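Local coordinates for guanine nucleotide exchange protein (Legionella pneumophila, PDB 1XSZ), which probably acts as a guanine nucleotide exchange factor for ADP-ribosylation factor (Arf) GTPases, with a capping domain lying over its active site, at residues A[85-88]-A[89-93]; A[137-140]-A[141-145]; A[159-162]-A[163-167]; A[182-185]-A[186-190]. One frame throughout, in Å; residues are numbered along the deposited sequence. Where two conformers were deposited one is given.

Contact 1: A[85-88]-A[89-93]; sequences NGQS and FVEGL
Ser-88 turns its hydroxyl back over the first turn of helix 89-98, where OG accepts a hydrogen bond from Glu-91 N at 3.1 Å. The bond is nearly straight, with an N-H...O angle of 163°. OG reaches the amide because it stands between the backbone N and the carbonyl carbon (chi1 70°). The same residue also lends its carbonyl: Gly-92 N donates to Ser-88 O over 2.9 Å, the first regular bond of the helix. Ser-88 is therefore the N-cap, and serine suits the place because its short side chain can stand in for the missing preceding turn and satisfy an amide there. OG probably also bonds Glu-188, modelled in two conformers, which would tie the cap to helix 179-191. On the inward side, buried Phe-89, the first residue of the helix, packs on Ala-138 and Thr-141 of helix 131-149.

The outer side is looser. Here, in the modelled conformer of Glu-91, the extended chain of Gln-87 crosses it at about a right angle. Gln-87 NE2 lies 3.6 Å from Gly-92 CA, a plain packing contact, while OE1 is hydrogen-bonded to Thr-95. A water donates to Gln-87 OE1 at 3.2 Å and to one oxygen of Glu-91, but that glutamate was modelled in two conformers, and both the crossing and its end of the bridge are doubtful.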
ATOM      1  N   ASN A  85       7.760  15.137  19.166  1.00 20.40           N
ATOM      2  CA  ASN A  85       7.893  16.374  19.920  1.00 20.01           C
ATOM      3  C   ASN A  85       9.300  16.935  19.757  1.00 18.88           C
ATOM      4  O   ASN A  85      10.296  16.272  20.059  1.00 21.38           O
ATOM      5  CB  ASN A  85       7.591  16.130  21.400  1.00 17.48           C
ATOM      6  CG  ASN A  85       7.763  17.380  22.242  1.00 17.92           C
ATOM      7  OD1 ASN A  85       8.883  17.792  22.532  1.00 20.42           O
ATOM      8  ND2 ASN A  85       6.652  17.994  22.625  1.00 20.54           N
ATOM      9  N   GLY A  86       9.372  18.164  19.266  1.00 19.40           N
ATOM     10  CA  GLY A  86      10.658  18.797  19.063  1.00 15.76           C
ATOM     11  C   GLY A  86      10.974  19.012  17.597  1.00 14.51           C
ATOM     12  O   GLY A  86      11.727  19.910  17.247  1.00 14.77           O
ATOM     13  N   GLN A  87      10.384  18.190  16.734  1.00 14.60           N
ATOM     14  CA  GLN A  87      10.629  18.292  15.296  1.00 14.91           C
ATOM     15  C   GLN A  87       9.607  19.159  14.589  1.00 13.70           C
ATOM     16  O   GLN A  87       8.461  19.259  15.018  1.00 15.11           O
ATOM     17  CB  GLN A  87      10.576  16.912  14.638  1.00 17.06           C
ATOM     18  CG  GLN A  87      11.610  15.917  15.100  1.00 19.50           C
ATOM     19  CD  GLN A  87      11.513  14.624  14.312  1.00 21.65           C
ATOM     20  OE1 GLN A  87      12.339  14.346  13.443  1.00 25.99           O
ATOM     21  NE2 GLN A  87      10.485  13.841  14.596  1.00 21.30           N
ATOM     22  N   SER A  88      10.036  19.770  13.489  1.00 13.79           N
ATOM     23  CA  SER A  88       9.141  20.576  12.672  1.00 13.79           C
ATOM     24  C   SER A  88       8.228  19.574  11.962  1.00 13.91           C
ATOM     25  O   SER A  88       8.449  18.359  12.029  1.00 14.05           O
ATOM     26  CB  SER A  88       9.931  21.360  11.629  1.00 14.22           C
ATOM     27  OG  SER A  88      10.456  20.487  10.642  1.00 15.46           O
ATOM     28  N   PHE A  89       7.209  20.078  11.275  1.00 13.29           N
ATOM     29  CA  PHE A  89       6.285  19.204  10.559  1.00 12.60           C
ATOM     30  C   PHE A  89       7.011  18.388   9.492  1.00 12.24           C
ATOM     31  O   PHE A  89       6.843  17.170   9.413  1.00 12.70           O
ATOM     32  CB  PHE A  89       5.180  20.028   9.893  1.00 13.86           C
ATOM     33  CG  PHE A  89       4.216  19.201   9.091  1.00 12.64           C
ATOM     34  CD1 PHE A  89       3.183  18.514   9.717  1.00 14.33           C
ATOM     35  CD2 PHE A  89       4.366  19.077   7.713  1.00 13.87           C
ATOM     36  CE1 PHE A  89       2.308  17.712   8.990  1.00 15.58           C
ATOM     37  CE2 PHE A  89       3.492  18.273   6.976  1.00 14.42           C
ATOM     38  CZ  PHE A  89       2.468  17.594   7.612  1.00 14.89           C
ATOM     39  N   VAL A  90       7.817  19.060   8.678  1.00 10.95           N
ATOM     40  CA  VAL A  90       8.529  18.372   7.613  1.00 11.24           C
ATOM     41  C   VAL A  90       9.530  17.370   8.160  1.00 12.16           C
ATOM     42  O   VAL A  90       9.653  16.273   7.628  1.00 12.44           O
ATOM     43  CB  VAL A  90       9.222  19.377   6.669  1.00 12.17           C
ATOM     44  CG1 VAL A  90      10.044  18.641   5.617  1.00 13.94           C
ATOM     45  CG2 VAL A  90       8.157  20.231   5.979  1.00 13.50           C
ATOM     46  N   GLU A  91      10.242  17.727   9.224  0.50  9.72           N
ATOM     47  CA  GLU A  91      11.219  16.797   9.780  0.50  9.65           C
ATOM     48  C   GLU A  91      10.518  15.581  10.378  0.50  9.72           C
ATOM     49  O   GLU A  91      11.004  14.458  10.257  0.50  8.79           O
ATOM     50  CB  GLU A  91      12.080  17.481  10.841  0.50 11.67           C
ATOM     51  CG  GLU A  91      13.240  16.623  11.346  0.50 16.29           C
ATOM     52  CD  GLU A  91      14.264  16.289  10.267  0.50 17.96           C
ATOM     53  OE1 GLU A  91      15.233  15.564  10.576  0.50 19.97           O
ATOM     54  OE2 GLU A  91      14.110  16.747   9.117  0.50 20.28           O
ATOM     55  N   GLY A  92       9.377  15.801  11.021  1.00 11.37           N
ATOM     56  CA  GLY A  92       8.639  14.688  11.594  1.00 11.33           C
ATOM     57  C   GLY A  92       8.174  13.747  10.496  1.00 12.30           C
ATOM     58  O   GLY A  92       8.300  12.526  10.614  1.00 12.33           O
ATOM     59  N   LEU A  93       7.638  14.313   9.421  1.00 12.91           N
ATOM     60  CA  LEU A  93       7.167  13.494   8.310  1.00 12.71           C
ATOM     61  C   LEU A  93       8.339  12.746   7.672  1.00 12.06           C
ATOM     62  O   LEU A  93       8.196  11.587   7.278  1.00 11.28           O
ATOM     63  CB  LEU A  93       6.455  14.377   7.282  1.00 13.09           C
ATOM     64  CG  LEU A  93       5.843  13.698   6.051  1.00 11.78           C
ATOM     65  CD1 LEU A  93       4.995  12.499   6.450  1.00 13.10           C
ATOM     66  CD2 LEU A  93       4.992  14.719   5.307  1.00 14.05           C
TER
HETATM   67  O   HOH W   1      15.364  15.462  13.263  1.00 44.09           O

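Contact 2: A[137-140]-A[141-145]; sequences LAFQ and TIMLN
Phe-139 and Met-143, one helical turn apart, lie side by side and point the same way, with the methionine methyl at the edge of the ring and in its plane. Met-143 CE is 4.0 Å from Phe-139 CD1, an ordinary apolar contact. The bend at chi3 (-67°) folds CE back toward the ring and toward Gln-140, whose side chain meets that of Met-143 at a slant. Met-143 CE is equally far from both ends of the amide, 3.5 Å from Gln-140 NE2 and 3.5 Å from Gln-140 OE1, so it rests across the whole group and not against one atom. A flexible thioether suits this place, since it can bend to touch an aromatic edge and an amide at once.

Elsewhere on the helix Thr-141 turns inward to the backbone. Its OG1, anti to the carbonyl carbon (chi1 -58°), donates to Leu-137 O at 2.7 Å. Thr-141 N also donates to Leu-137 O, over 2.9 Å, and the two donors arrive from opposite faces of the carbonyl plane.

These residues belong to helix 131-149 of the Sec7 domain. Phe-139 stacks on Trp-253, and Met-143 touches Trp-253 and Phe-256; helix 252-258 falls in the capping-domain range, consistent with the cap using this surface. The chemistry implies a division of labour: the buried threonine hydroxyl is satisfied within its own helix, while aromatic and sulfur groups give the cap an apolar surface to lie on.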
ATOM      1  N   LEU A 137      -1.718  18.620   4.664  0.50 11.56           N
ATOM      2  CA  LEU A 137      -0.355  19.132   4.641  0.50 12.12           C
ATOM      3  C   LEU A 137       0.631  18.016   4.299  0.50 10.66           C
ATOM      4  O   LEU A 137       1.561  18.218   3.518  0.50 11.18           O
ATOM      5  CB  LEU A 137       0.004  19.729   6.001  0.50 15.07           C
ATOM      6  CG  LEU A 137       1.050  20.841   6.011  0.50 17.83           C
ATOM      7  CD1 LEU A 137       0.533  22.058   5.248  0.50 17.76           C
ATOM      8  CD2 LEU A 137       1.347  21.212   7.450  0.50 17.71           C
ATOM      9  N   ALA A 138       0.419  16.842   4.888  1.00 12.09           N
ATOM     10  CA  ALA A 138       1.292  15.705   4.645  1.00 11.51           C
ATOM     11  C   ALA A 138       1.305  15.256   3.191  1.00 12.72           C
ATOM     12  O   ALA A 138       2.380  15.136   2.599  1.00 12.90           O
ATOM     13  CB  ALA A 138       0.914  14.540   5.555  1.00 12.73           C
ATOM     14  N   PHE A 139       0.133  15.019   2.599  1.00 11.67           N
ATOM     15  CA  PHE A 139       0.164  14.559   1.220  1.00 11.75           C
ATOM     16  C   PHE A 139       0.551  15.666   0.245  1.00 11.47           C
ATOM     17  O   PHE A 139       1.154  15.391  -0.789  1.00 12.02           O
ATOM     18  CB  PHE A 139      -1.129  13.782   0.841  1.00 12.39           C
ATOM     19  CG  PHE A 139      -2.337  14.626   0.533  1.00 11.85           C
ATOM     20  CD1 PHE A 139      -2.405  15.378  -0.633  1.00 13.00           C
ATOM     21  CD2 PHE A 139      -3.463  14.566   1.359  1.00 13.70           C
ATOM     22  CE1 PHE A 139      -3.578  16.052  -0.987  1.00 15.15           C
ATOM     23  CE2 PHE A 139      -4.642  15.239   1.014  1.00 14.26           C
ATOM     24  CZ  PHE A 139      -4.695  15.979  -0.163  1.00 13.83           C
ATOM     25  N   GLN A 140       0.267  16.922   0.582  1.00 12.18           N
ATOM     26  CA  GLN A 140       0.682  18.019  -0.284  1.00 12.50           C
ATOM     27  C   GLN A 140       2.217  18.095  -0.243  1.00 11.92           C
ATOM     28  O   GLN A 140       2.857  18.311  -1.268  1.00 13.20           O
ATOM     29  CB  GLN A 140       0.075  19.350   0.187  1.00 13.93           C
ATOM     30  CG  GLN A 140      -1.416  19.511  -0.083  1.00 17.61           C
ATOM     31  CD  GLN A 140      -1.741  19.680  -1.555  1.00 16.00           C
ATOM     32  OE1 GLN A 140      -0.955  20.236  -2.317  1.00 20.35           O
ATOM     33  NE2 GLN A 140      -2.919  19.223  -1.955  1.00 19.84           N
ATOM     34  N   THR A 141       2.808  17.897   0.935  1.00 12.13           N
ATOM     35  CA  THR A 141       4.263  17.940   1.062  1.00 12.84           C
ATOM     36  C   THR A 141       4.904  16.774   0.311  1.00 11.56           C
ATOM     37  O   THR A 141       5.955  16.933  -0.305  1.00 12.36           O
ATOM     38  CB  THR A 141       4.688  17.927   2.544  1.00 12.89           C
ATOM     39  OG1 THR A 141       4.082  19.042   3.213  1.00 13.62           O
ATOM     40  CG2 THR A 141       6.204  18.050   2.669  1.00 14.16           C
ATOM     41  N   ILE A 142       4.268  15.607   0.357  1.00 11.80           N
ATOM     42  CA  ILE A 142       4.783  14.455  -0.376  1.00 11.14           C
ATOM     43  C   ILE A 142       4.736  14.757  -1.883  1.00 11.93           C
ATOM     44  O   ILE A 142       5.687  14.466  -2.605  1.00 11.51           O
ATOM     45  CB  ILE A 142       3.980  13.185  -0.024  1.00 10.50           C
ATOM     46  CG1 ILE A 142       4.333  12.763   1.408  1.00 11.94           C
ATOM     47  CG2 ILE A 142       4.292  12.055  -1.011  1.00 11.32           C
ATOM     48  CD1 ILE A 142       3.421  11.710   1.987  1.00 12.44           C
ATOM     49  N   MET A 143       3.648  15.357  -2.362  1.00 12.22           N
ATOM     50  CA  MET A 143       3.581  15.701  -3.780  1.00 12.49           C
ATOM     51  C   MET A 143       4.625  16.762  -4.113  1.00 12.23           C
ATOM     52  O   MET A 143       5.264  16.711  -5.167  1.00 12.55           O
ATOM     53  CB  MET A 143       2.200  16.249  -4.171  1.00 12.63           C
ATOM     54  CG  MET A 143       1.089  15.216  -4.225  1.00 11.73           C
ATOM     55  SD  MET A 143      -0.411  15.824  -5.050  1.00 14.20           S
ATOM     56  CE  MET A 143      -0.957  17.062  -3.900  1.00 14.31           C
ATOM     57  N   LEU A 144       4.784  17.738  -3.225  1.00 12.08           N
ATOM     58  CA  LEU A 144       5.744  18.810  -3.450  1.00 11.42           C
ATOM     59  C   LEU A 144       7.174  18.267  -3.529  1.00 11.33           C
ATOM     60  O   LEU A 144       7.996  18.772  -4.296  1.00 12.04           O
ATOM     61  CB  LEU A 144       5.620  19.862  -2.338  1.00 12.40           C
ATOM     62  CG  LEU A 144       6.481  21.115  -2.479  1.00 12.12           C
ATOM     63  CD1 LEU A 144       6.168  21.820  -3.796  1.00 15.26           C
ATOM     64  CD2 LEU A 144       6.198  22.045  -1.308  1.00 13.33           C
ATOM     65  N   ASN A 145       7.470  17.243  -2.733  1.00 11.81           N
ATOM     66  CA  ASN A 145       8.796  16.630  -2.762  1.00 11.38           C
ATOM     67  C   ASN A 145       9.095  16.113  -4.180  1.00 11.49           C
ATOM     68  O   ASN A 145      10.178  16.333  -4.712  1.00 12.84           O
ATOM     69  CB  ASN A 145       8.855  15.496  -1.732  1.00 12.43           C
ATOM     70  CG  ASN A 145      10.170  14.750  -1.751  1.00 12.11           C
ATOM     71  OD1 ASN A 145      10.237  13.593  -2.192  1.00 15.57           O
ATOM     72  ND2 ASN A 145      11.223  15.396  -1.276  1.00 10.96           N
TER

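Contact 3: A[159-162]-A[163-167]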
ATOM      1  N   MET A 159       6.147  24.191  -8.695  1.00 14.22           N
ATOM      2  CA  MET A 159       5.324  24.992  -7.800  1.00 14.50           C
ATOM      3  C   MET A 159       6.211  25.969  -7.042  1.00 16.02           C
ATOM      4  O   MET A 159       7.332  25.630  -6.658  1.00 17.42           O
ATOM      5  CB  MET A 159       4.597  24.091  -6.797  1.00 15.54           C
ATOM      6  CG  MET A 159       3.871  24.851  -5.689  1.00 15.67           C
ATOM      7  SD  MET A 159       2.947  23.778  -4.577  1.00 15.32           S
ATOM      8  CE  MET A 159       1.296  23.912  -5.272  1.00 16.10           C
ATOM      9  N   THR A 160       5.702  27.181  -6.839  1.00 17.30           N
ATOM     10  CA  THR A 160       6.422  28.219  -6.107  1.00 17.68           C
ATOM     11  C   THR A 160       5.786  28.317  -4.725  1.00 16.27           C
ATOM     12  O   THR A 160       4.722  27.750  -4.489  1.00 16.66           O
ATOM     13  CB  THR A 160       6.279  29.586  -6.787  1.00 18.63           C
ATOM     14  OG1 THR A 160       4.900  29.972  -6.785  1.00 20.23           O
ATOM     15  CG2 THR A 160       6.786  29.524  -8.221  1.00 20.62           C
ATOM     16  N   VAL A 161       6.429  29.036  -3.813  1.00 17.80           N
ATOM     17  CA  VAL A 161       5.868  29.169  -2.477  1.00 18.42           C
ATOM     18  C   VAL A 161       4.527  29.906  -2.553  1.00 18.52           C
ATOM     19  O   VAL A 161       3.610  29.614  -1.790  1.00 19.75           O
ATOM     20  CB  VAL A 161       6.846  29.897  -1.520  1.00 20.00           C
ATOM     21  CG1 VAL A 161       7.093  31.312  -1.991  1.00 22.38           C
ATOM     22  CG2 VAL A 161       6.301  29.873  -0.102  1.00 22.87           C
ATOM     23  N   ASP A 162       4.406  30.847  -3.484  1.00 20.32           N
ATOM     24  CA  ASP A 162       3.150  31.570  -3.638  1.00 21.48           C
ATOM     25  C   ASP A 162       2.086  30.599  -4.143  1.00 19.76           C
ATOM     26  O   ASP A 162       0.923  30.670  -3.742  1.00 20.98           O
ATOM     27  CB  ASP A 162       3.317  32.739  -4.613  1.00 25.44           C
ATOM     28  CG  ASP A 162       4.203  33.834  -4.055  1.00 30.32           C
ATOM     29  OD1 ASP A 162       3.909  34.326  -2.946  1.00 32.16           O
ATOM     30  OD2 ASP A 162       5.193  34.205  -4.722  1.00 34.24           O
ATOM     31  N   GLY A 163       2.494  29.685  -5.018  1.00 18.13           N
ATOM     32  CA  GLY A 163       1.560  28.700  -5.536  1.00 18.16           C
ATOM     33  C   GLY A 163       1.089  27.766  -4.432  1.00 17.59           C
ATOM     34  O   GLY A 163      -0.069  27.355  -4.399  1.00 17.13           O
ATOM     35  N   LEU A 164       1.993  27.415  -3.521  1.00 16.42           N
ATOM     36  CA  LEU A 164       1.631  26.537  -2.417  1.00 15.69           C
ATOM     37  C   LEU A 164       0.573  27.213  -1.545  1.00 16.01           C
ATOM     38  O   LEU A 164      -0.427  26.600  -1.183  1.00 15.71           O
ATOM     39  CB  LEU A 164       2.861  26.203  -1.562  1.00 15.73           C
ATOM     40  CG  LEU A 164       2.576  25.316  -0.342  1.00 15.06           C
ATOM     41  CD1 LEU A 164       2.126  23.929  -0.794  1.00 16.19           C
ATOM     42  CD2 LEU A 164       3.825  25.214   0.524  1.00 15.69           C
ATOM     43  N   LYS A 165       0.801  28.483  -1.221  1.00 17.09           N
ATOM     44  CA  LYS A 165      -0.134  29.230  -0.390  1.00 18.17           C
ATOM     45  C   LYS A 165      -1.497  29.371  -1.058  1.00 17.86           C
ATOM     46  O   LYS A 165      -2.529  29.230  -0.405  1.00 19.87           O
ATOM     47  CB  LYS A 165       0.447  30.609  -0.054  1.00 19.39           C
ATOM     48  CG  LYS A 165       1.658  30.533   0.871  1.00 21.95           C
ATOM     49  CD  LYS A 165       2.175  31.908   1.293  1.00 24.44           C
ATOM     50  CE  LYS A 165       2.815  32.659   0.140  1.00 27.74           C
ATOM     51  NZ  LYS A 165       3.362  33.972   0.591  1.00 29.06           N
ATOM     52  N   ARG A 166      -1.501  29.628  -2.362  1.00 18.47           N
ATOM     53  CA  ARG A 166      -2.756  29.781  -3.087  1.00 20.70           C
ATOM     54  C   ARG A 166      -3.557  28.484  -3.111  1.00 19.91           C
ATOM     55  O   ARG A 166      -4.764  28.477  -2.859  1.00 20.68           O
ATOM     56  CB  ARG A 166      -2.492  30.239  -4.526  1.00 22.20           C
ATOM     57  CG  ARG A 166      -3.765  30.385  -5.351  1.00 26.96           C
ATOM     58  CD  ARG A 166      -3.511  30.851  -6.783  1.00 29.32           C
ATOM     59  NE  ARG A 166      -2.784  29.871  -7.588  1.00 32.29           N
ATOM     60  CZ  ARG A 166      -1.469  29.879  -7.774  1.00 34.14           C
ATOM     61  NH1 ARG A 166      -0.722  30.821  -7.213  1.00 35.32           N
ATOM     62  NH2 ARG A 166      -0.898  28.948  -8.528  1.00 33.60           N
ATOM     63  N   ASN A 167      -2.880  27.381  -3.404  1.00 18.69           N
ATOM     64  CA  ASN A 167      -3.544  26.092  -3.486  1.00 18.62           C
ATOM     65  C   ASN A 167      -4.048  25.523  -2.164  1.00 19.68           C
ATOM     66  O   ASN A 167      -4.999  24.738  -2.149  1.00 21.88           O
ATOM     67  CB  ASN A 167      -2.624  25.090  -4.187  1.00 19.21           C
ATOM     68  CG  ASN A 167      -2.662  25.235  -5.696  1.00 19.03           C
ATOM     69  OD1 ASN A 167      -3.620  24.805  -6.346  1.00 21.11           O
ATOM     70  ND2 ASN A 167      -1.636  25.856  -6.260  1.00 18.93           N
TER
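Gly-163 N donates to Thr-160 OG1 at 3.0 Å, a bond drawn across the start of helix 161-167. The threonine oxygen lies between its own backbone N and carbonyl carbon (chi1 63°), which turns it toward the amides of the first turn. Next comes Leu-164, whose N donates to Thr-160 O over 2.9 Å. Met-159 lies against its flank: SD comes within 3.7 Å of Leu-164 CA, the long thioether chain lying aslant the leucine.

Thr-160 is thus the N-cap of this short Sec7-domain helix, and a short hydroxyl side chain suits a position where one oxygen must serve an amide of the first turn, which has no preceding helical turn to supply a carbonyl. The loop leading in is held by Met-159 N, which is hydrogen-bonded to Asp-147.

Lys-165 lies beside Asp-162 with both chains pointing the same way. The salt bridge between Asp-162 OD1 and Lys-165 NZ is long at 3.6 Å, and NZ has another, weak ion pair with Glu-183; a flexible lysine can lean between two acids. Arg-166 follows, its N bonded to Asp-162 O and its CB 3.5 Å from the same Asp-162 O.

Asn-167 ends the walk by folding its amide back on the helix. Asn-167 ND2 donates to Gly-163 O at 2.9 Å from above the carbonyl plane, 39° out of it, while Asn-167 N reaches that oxygen from the opposite face. Met-159 CE also rests against this amide, 3.7 Å from Asn-167 ND2.

Contact 4: A[182-185]-A[186-190]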
ATOM      1  N   LEU A 182       3.798  27.976   5.898  1.00 17.73           N
ATOM      2  CA  LEU A 182       3.895  27.374   4.575  1.00 17.37           C
ATOM      3  C   LEU A 182       5.199  27.748   3.880  1.00 17.86           C
ATOM      4  O   LEU A 182       5.776  26.935   3.160  1.00 16.40           O
ATOM      5  CB  LEU A 182       2.689  27.772   3.714  1.00 16.40           C
ATOM      6  CG  LEU A 182       1.349  27.172   4.155  1.00 15.95           C
ATOM      7  CD1 LEU A 182       0.268  27.538   3.143  1.00 16.45           C
ATOM      8  CD2 LEU A 182       1.470  25.657   4.260  1.00 16.05           C
ATOM      9  N   GLU A 183       5.674  28.970   4.094  1.00 17.26           N
ATOM     10  CA  GLU A 183       6.923  29.402   3.481  1.00 17.41           C
ATOM     11  C   GLU A 183       8.071  28.557   4.039  1.00 16.28           C
ATOM     12  O   GLU A 183       8.987  28.161   3.312  1.00 17.09           O
ATOM     13  CB  GLU A 183       7.152  30.896   3.753  1.00 19.58           C
ATOM     14  CG  GLU A 183       6.189  31.787   2.964  1.00 22.59           C
ATOM     15  CD  GLU A 183       6.303  33.261   3.304  1.00 25.82           C
ATOM     16  OE1 GLU A 183       7.440  33.756   3.462  1.00 26.87           O
ATOM     17  OE2 GLU A 183       5.251  33.930   3.390  1.00 28.54           O
ATOM     18  N   GLU A 184       8.004  28.266   5.330  1.00 16.41           N
ATOM     19  CA  GLU A 184       9.016  27.453   5.985  1.00 16.22           C
ATOM     20  C   GLU A 184       8.950  26.006   5.487  1.00 15.65           C
ATOM     21  O   GLU A 184       9.976  25.398   5.185  1.00 15.47           O
ATOM     22  CB  GLU A 184       8.804  27.504   7.494  1.00 17.10           C
ATOM     23  CG  GLU A 184       9.417  26.358   8.246  1.00 19.27           C
ATOM     24  CD  GLU A 184       9.127  26.446   9.720  1.00 20.17           C
ATOM     25  OE1 GLU A 184       8.145  27.129  10.093  1.00 20.86           O
ATOM     26  OE2 GLU A 184       9.868  25.825  10.497  1.00 20.01           O
ATOM     27  N   LEU A 185       7.739  25.464   5.405  1.00 14.55           N
ATOM     28  CA  LEU A 185       7.537  24.095   4.937  1.00 13.55           C
ATOM     29  C   LEU A 185       8.115  23.936   3.532  1.00 13.62           C
ATOM     30  O   LEU A 185       8.856  22.991   3.249  1.00 13.09           O
ATOM     31  CB  LEU A 185       6.038  23.768   4.940  1.00 14.87           C
ATOM     32  CG  LEU A 185       5.574  22.383   4.483  1.00 13.96           C
ATOM     33  CD1 LEU A 185       4.178  22.127   5.018  1.00 17.34           C
ATOM     34  CD2 LEU A 185       5.587  22.290   2.957  1.00 15.74           C
ATOM     35  N   TYR A 186       7.788  24.877   2.656  1.00 13.03           N
ATOM     36  CA  TYR A 186       8.270  24.850   1.286  1.00 13.10           C
ATOM     37  C   TYR A 186       9.800  24.793   1.228  1.00 12.67           C
ATOM     38  O   TYR A 186      10.377  23.948   0.543  1.00 14.09           O
ATOM     39  CB  TYR A 186       7.771  26.099   0.548  1.00 13.94           C
ATOM     40  CG  TYR A 186       8.145  26.145  -0.914  1.00 13.60           C
ATOM     41  CD1 TYR A 186       7.256  25.707  -1.899  1.00 13.88           C
ATOM     42  CD2 TYR A 186       9.392  26.621  -1.316  1.00 13.68           C
ATOM     43  CE1 TYR A 186       7.606  25.747  -3.250  1.00 14.70           C
ATOM     44  CE2 TYR A 186       9.753  26.663  -2.657  1.00 15.06           C
ATOM     45  CZ  TYR A 186       8.855  26.225  -3.619  1.00 14.94           C
ATOM     46  OH  TYR A 186       9.206  26.278  -4.946  1.00 17.98           O
ATOM     47  N   SER A 187      10.441  25.708   1.946  0.50 12.08           N
ATOM     48  CA  SER A 187      11.892  25.793   1.971  0.50 12.23           C
ATOM     49  C   SER A 187      12.543  24.538   2.534  0.50 10.36           C
ATOM     50  O   SER A 187      13.574  24.089   2.033  0.50 10.42           O
ATOM     51  CB  SER A 187      12.324  27.007   2.790  0.50 13.50           C
ATOM     52  OG  SER A 187      13.734  27.062   2.904  0.50 18.37           O
ATOM     53  N   GLU A 188      11.942  23.971   3.572  0.50 10.31           N
ATOM     54  CA  GLU A 188      12.490  22.769   4.174  0.50 10.36           C
ATOM     55  C   GLU A 188      12.532  21.601   3.207  0.50 10.51           C
ATOM     56  O   GLU A 188      13.562  20.944   3.057  0.50 10.84           O
ATOM     57  CB  GLU A 188      11.668  22.353   5.383  0.50 10.34           C
ATOM     58  CG  GLU A 188      11.938  23.139   6.635  0.50 10.94           C
ATOM     59  CD  GLU A 188      11.036  22.688   7.741  0.50 12.43           C
ATOM     60  OE1 GLU A 188       9.865  23.127   7.771  0.50 15.48           O
ATOM     61  OE2 GLU A 188      11.485  21.870   8.561  0.50 11.17           O
ATOM     62  N   ILE A 189      11.409  21.334   2.549  1.00 12.31           N
ATOM     63  CA  ILE A 189      11.367  20.208   1.631  1.00 13.11           C
ATOM     64  C   ILE A 189      12.175  20.479   0.363  1.00 12.32           C
ATOM     65  O   ILE A 189      12.722  19.551  -0.234  1.00 13.37           O
ATOM     66  CB  ILE A 189       9.898  19.786   1.318  1.00 11.81           C
ATOM     67  CG1 ILE A 189       9.883  18.391   0.676  1.00 12.83           C
ATOM     68  CG2 ILE A 189       9.210  20.821   0.440  1.00 14.33           C
ATOM     69  CD1 ILE A 189      10.476  17.293   1.569  1.00 13.66           C
ATOM     70  N   LYS A 190      12.290  21.743  -0.031  1.00 13.55           N
ATOM     71  CA  LYS A 190      13.087  22.078  -1.204  1.00 13.56           C
ATOM     72  C   LYS A 190      14.570  21.855  -0.891  1.00 13.88           C
ATOM     73  O   LYS A 190      15.323  21.346  -1.719  1.00 15.93           O
ATOM     74  CB  LYS A 190      12.866  23.541  -1.607  1.00 16.19           C
ATOM     75  CG  LYS A 190      13.725  23.976  -2.790  1.00 17.50           C
ATOM     76  CD  LYS A 190      13.388  25.385  -3.245  1.00 20.14           C
ATOM     77  CE  LYS A 190      14.323  25.822  -4.362  1.00 22.62           C
ATOM     78  NZ  LYS A 190      13.989  27.184  -4.861  1.00 24.18           N
TER
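Glu-184 and Glu-188 run side by side, one turn apart, and point the same way, with their carboxylate planes 33° from each other. The nearest touch is Glu-184 CG to Glu-188 OE1, 3.3 Å. Two like charges also come close here, Glu-184 OE2 lying 3.8 Å from Glu-188 OE1, which would probably raise the cost of both being ionised. Since Glu-188 was modelled in two conformers, these approaches are tentative. Its other oxygen, OE2, probably bonds Ser-88, with the same reservation.

Beneath the acids the backbone sets the spacing. Glu-188 N donates to Glu-184 O at 2.9 Å and, as residues four apart in a helix do, the two acids put their side chains on the same side of it. Ile-189 N likewise donates to Leu-185 O over 3.1 Å, with an N-H...O angle of 172°. Leu-185 presses back on the chain through CD2, 3.4 Å from Tyr-186 N, and Ile-189 CG2 sits 3.6 Å from Leu-185 O. Tyr-186 projects away from the acids: with CG anti to the backbone N (chi1 -177°), the ring is carried off the helix until its OH is hydrogen-bonded to Met-159 O. Tyrosine suits the spot, being flat and apolar enough to pack yet able to satisfy a carbonyl at its far end.

Around these turns of helix 179-191, the Tyr-186 ring lies on Val-161 and Leu-164 of helix 161-167, Leu-185 packs on Val-90 of helix 89-98 and Thr-141 of helix 131-149, and Ile-189 on Leu-144 of helix 131-149.

In the fold
All four contacts lie in the Sec7 range, and contact 4 touches each of the others. Contact 1 is joined to it by a probable hydrogen bond, Ser-88 OG to Glu-188 OE2 at 2.7 Å, and contact 3 by another, Tyr-186 OH to Met-159 O at 2.6 Å. Contact 2 meets it through packing, Thr-141 OG1 to Leu-185 CD1 at 3.6 Å. Contacts 1 and 3 do not meet: their nearest atoms are about 9 Å apart. Contact 2 touches both, Phe-89 CZ lying 3.5 Å from Ala-138 N and Leu-144 CD1 3.8 Å from Met-159 SD. Contact 2 also faces helix 252-258, and so probably links this bundle to the cap over the active site.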